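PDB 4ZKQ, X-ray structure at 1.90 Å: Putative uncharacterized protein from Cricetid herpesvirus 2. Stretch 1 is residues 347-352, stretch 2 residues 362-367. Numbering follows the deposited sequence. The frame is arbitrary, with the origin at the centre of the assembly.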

# COMPACT_ATOMS: atom_id res chain seq x y z
N CYS A 347 -0.60 11.07 -18.19
CA CYS A 347 0.63 10.35 -17.88
C CYS A 347 1.63 10.59 -18.99
O CYS A 347 1.63 9.89 -20.01
CB CYS A 347 0.38 8.86 -17.70
SG CYS A 347 1.88 7.91 -17.37
N TYR A 348 2.50 11.57 -18.79
CA TYR A 348 3.44 11.96 -19.82
C TYR A 348 4.58 10.96 -20.02
O TYR A 348 4.94 10.66 -21.16
CB TYR A 348 4.01 13.34 -19.51
CG TYR A 348 3.02 14.47 -19.74
CD1 TYR A 348 2.21 14.50 -20.87
CD2 TYR A 348 2.89 15.51 -18.82
CE1 TYR A 348 1.31 15.52 -21.09
CE2 TYR A 348 1.99 16.54 -19.03
CZ TYR A 348 1.21 16.54 -20.16
OH TYR A 348 0.31 17.56 -20.38
N PRO A 349 5.16 10.43 -18.92
CA PRO A 349 6.32 9.55 -19.08
C PRO A 349 6.02 8.17 -19.68
O PRO A 349 6.90 7.60 -20.32
CB PRO A 349 6.85 9.39 -17.65
CG PRO A 349 6.19 10.44 -16.85
CD PRO A 349 4.88 10.70 -17.50
N PHE A 350 4.81 7.65 -19.47
CA PHE A 350 4.54 6.25 -19.80
C PHE A 350 3.31 6.04 -20.66
O PHE A 350 2.30 6.73 -20.50
CB PHE A 350 4.39 5.44 -18.52
CG PHE A 350 5.50 5.64 -17.53
CD1 PHE A 350 6.78 5.18 -17.79
CD2 PHE A 350 5.27 6.29 -16.32
CE1 PHE A 350 7.80 5.35 -16.87
CE2 PHE A 350 6.29 6.47 -15.40
CZ PHE A 350 7.56 6.00 -15.68
N ARG A 351 3.41 5.07 -21.55
CA ARG A 351 2.25 4.58 -22.29
C ARG A 351 2.23 3.07 -22.18
O ARG A 351 3.24 2.40 -22.35
CB ARG A 351 2.29 5.00 -23.76
CG ARG A 351 1.06 4.56 -24.55
CD ARG A 351 1.20 4.79 -26.06
NE ARG A 351 1.58 6.17 -26.38
CZ ARG A 351 2.78 6.55 -26.79
NH1 ARG A 351 3.76 5.67 -26.96
NH2 ARG A 351 3.01 7.83 -27.05
N LEU A 352 1.05 2.54 -21.89
CA LEU A 352 0.87 1.11 -21.72
C LEU A 352 -0.21 0.64 -22.67
O LEU A 352 -1.30 1.22 -22.73
CB LEU A 352 0.50 0.80 -20.27
CG LEU A 352 0.48 -0.66 -19.84
CD1 LEU A 352 1.88 -1.22 -19.82
CD2 LEU A 352 -0.15 -0.79 -18.46
N ARG A 362 2.98 -3.77 -24.22
CA ARG A 362 4.02 -2.84 -24.62
C ARG A 362 4.03 -1.65 -23.66
O ARG A 362 3.02 -0.98 -23.45
CB ARG A 362 3.80 -2.37 -26.06
CG ARG A 362 4.76 -1.27 -26.50
CD ARG A 362 4.63 -0.96 -27.98
NE ARG A 362 5.33 0.27 -28.35
CZ ARG A 362 5.63 0.63 -29.60
NH1 ARG A 362 5.30 -0.15 -30.62
NH2 ARG A 362 6.26 1.77 -29.83
N LEU A 363 5.20 -1.42 -23.08
CA LEU A 363 5.46 -0.24 -22.26
C LEU A 363 6.37 0.73 -22.99
O LEU A 363 7.50 0.38 -23.34
CB LEU A 363 6.11 -0.65 -20.93
CG LEU A 363 6.53 0.50 -20.01
CD1 LEU A 363 5.33 1.26 -19.49
CD2 LEU A 363 7.36 -0.03 -18.85
N ASP A 364 5.89 1.95 -23.21
CA ASP A 364 6.70 3.01 -23.79
C ASP A 364 7.13 3.97 -22.70
O ASP A 364 6.31 4.42 -21.90
CB ASP A 364 5.93 3.76 -24.87
CG ASP A 364 5.49 2.87 -26.00
OD1 ASP A 364 6.30 2.03 -26.44
OD2 ASP A 364 4.33 2.99 -26.43
N VAL A 365 8.43 4.25 -22.66
CA VAL A 365 8.99 5.19 -21.72
C VAL A 365 9.55 6.39 -22.47
O VAL A 365 10.52 6.25 -23.21
CB VAL A 365 10.11 4.55 -20.88
CG1 VAL A 365 10.63 5.53 -19.86
CG2 VAL A 365 9.62 3.28 -20.21
N ARG A 366 8.95 7.55 -22.27
CA ARG A 366 9.45 8.77 -22.90
C ARG A 366 10.76 9.18 -22.23
O ARG A 366 10.87 9.14 -21.00
CB ARG A 366 8.42 9.90 -22.81
CG ARG A 366 8.75 11.12 -23.66
CD ARG A 366 7.82 12.28 -23.37
NE ARG A 366 8.57 13.53 -23.20
CZ ARG A 366 8.77 14.44 -24.15
NH1 ARG A 366 8.27 14.28 -25.36
NH2 ARG A 366 9.48 15.53 -23.87
N VAL A 367 11.75 9.54 -23.04
CA VAL A 367 13.06 9.94 -22.54
C VAL A 367 13.59 11.13 -23.33
O VAL A 367 13.09 11.44 -24.41
CB VAL A 367 14.08 8.78 -22.62
CG1 VAL A 367 13.64 7.62 -21.74
CG2 VAL A 367 14.25 8.32 -24.07

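The two stretches pair as neighbouring antiparallel β-strands, 350-352 against 362-366, whose axes approach to 4.7 Å with their N-to-C directions 168° apart. F350 lies opposite V365, R351 opposite D364 and L352 opposite L363, and the contact buries 439 Å² summed over both sides.

Main-chain hydrogen bonds fix this register. R351 and D364 form a hydrogen-bonded pair: R351 N donates to D364 O at 3.0 Å, and D364 N donates to R351 O at 2.8 Å with a nearly linear N-H...O angle of 173°. A further bond, from R366 N to P349 O at 2.8 Å, extends the ladder just beyond the strand in the first stretch. Proline suits this position because the bond asks only for its carbonyl; its ring nitrogen, which has no hydrogen to give, is not called upon, and its side chain is directed away from the partner.

Between these bonds, at the non-hydrogen-bonded pairs, CA-H...O contacts bring the backbones together. F350 CA lies 3.3 Å from D364 O and V365 CA 3.5 Å from P349 O; further along, L352 CA is 3.5 Å from R362 O and L363 CA 3.5 Å from R351 O. Thus D364 O, P349 O and R351 O each receive an N-H hydrogen bond and a CA-H contact from the facing strand.

Charged groups gather on the sheet face that carries R351 and D364. The R351 side chain leaves the backbone with chi1 and chi2 both t, then turns at chi3 (m), and its NH1 forms a salt bridge with D364 OD2 at 2.8 Å. The carboxylate oxygen meets the guanidinium at its edge, near its plane, where the N-H groups point. Within the second stretch, R362 extends with chi1 to chi3 all t and places NE 2.8 Å from D364 OD1; a weak bond from R362 NH2 reaches the same oxygen at 3.4 Å. The buried carboxylate of D364 therefore has an arginine at each oxygen, one from each strand, which compensates its charge.

The face carrying F350, L352, L363 and V365 is apolar, and all four residues are buried. L352 CD1 and L363 CD1 meet at 4.3 Å, both leucines having chi1 t and chi2 p, with their ends nearer the opposite strand than the initial side-chain direction implies. L363 CD1 also lies 4.4 Å from F350 CB, while F350 CE1 approaches V365 CG1 at 4.1 Å. These hydrocarbon side chains suit a buried face because they leave no polar group unpaired.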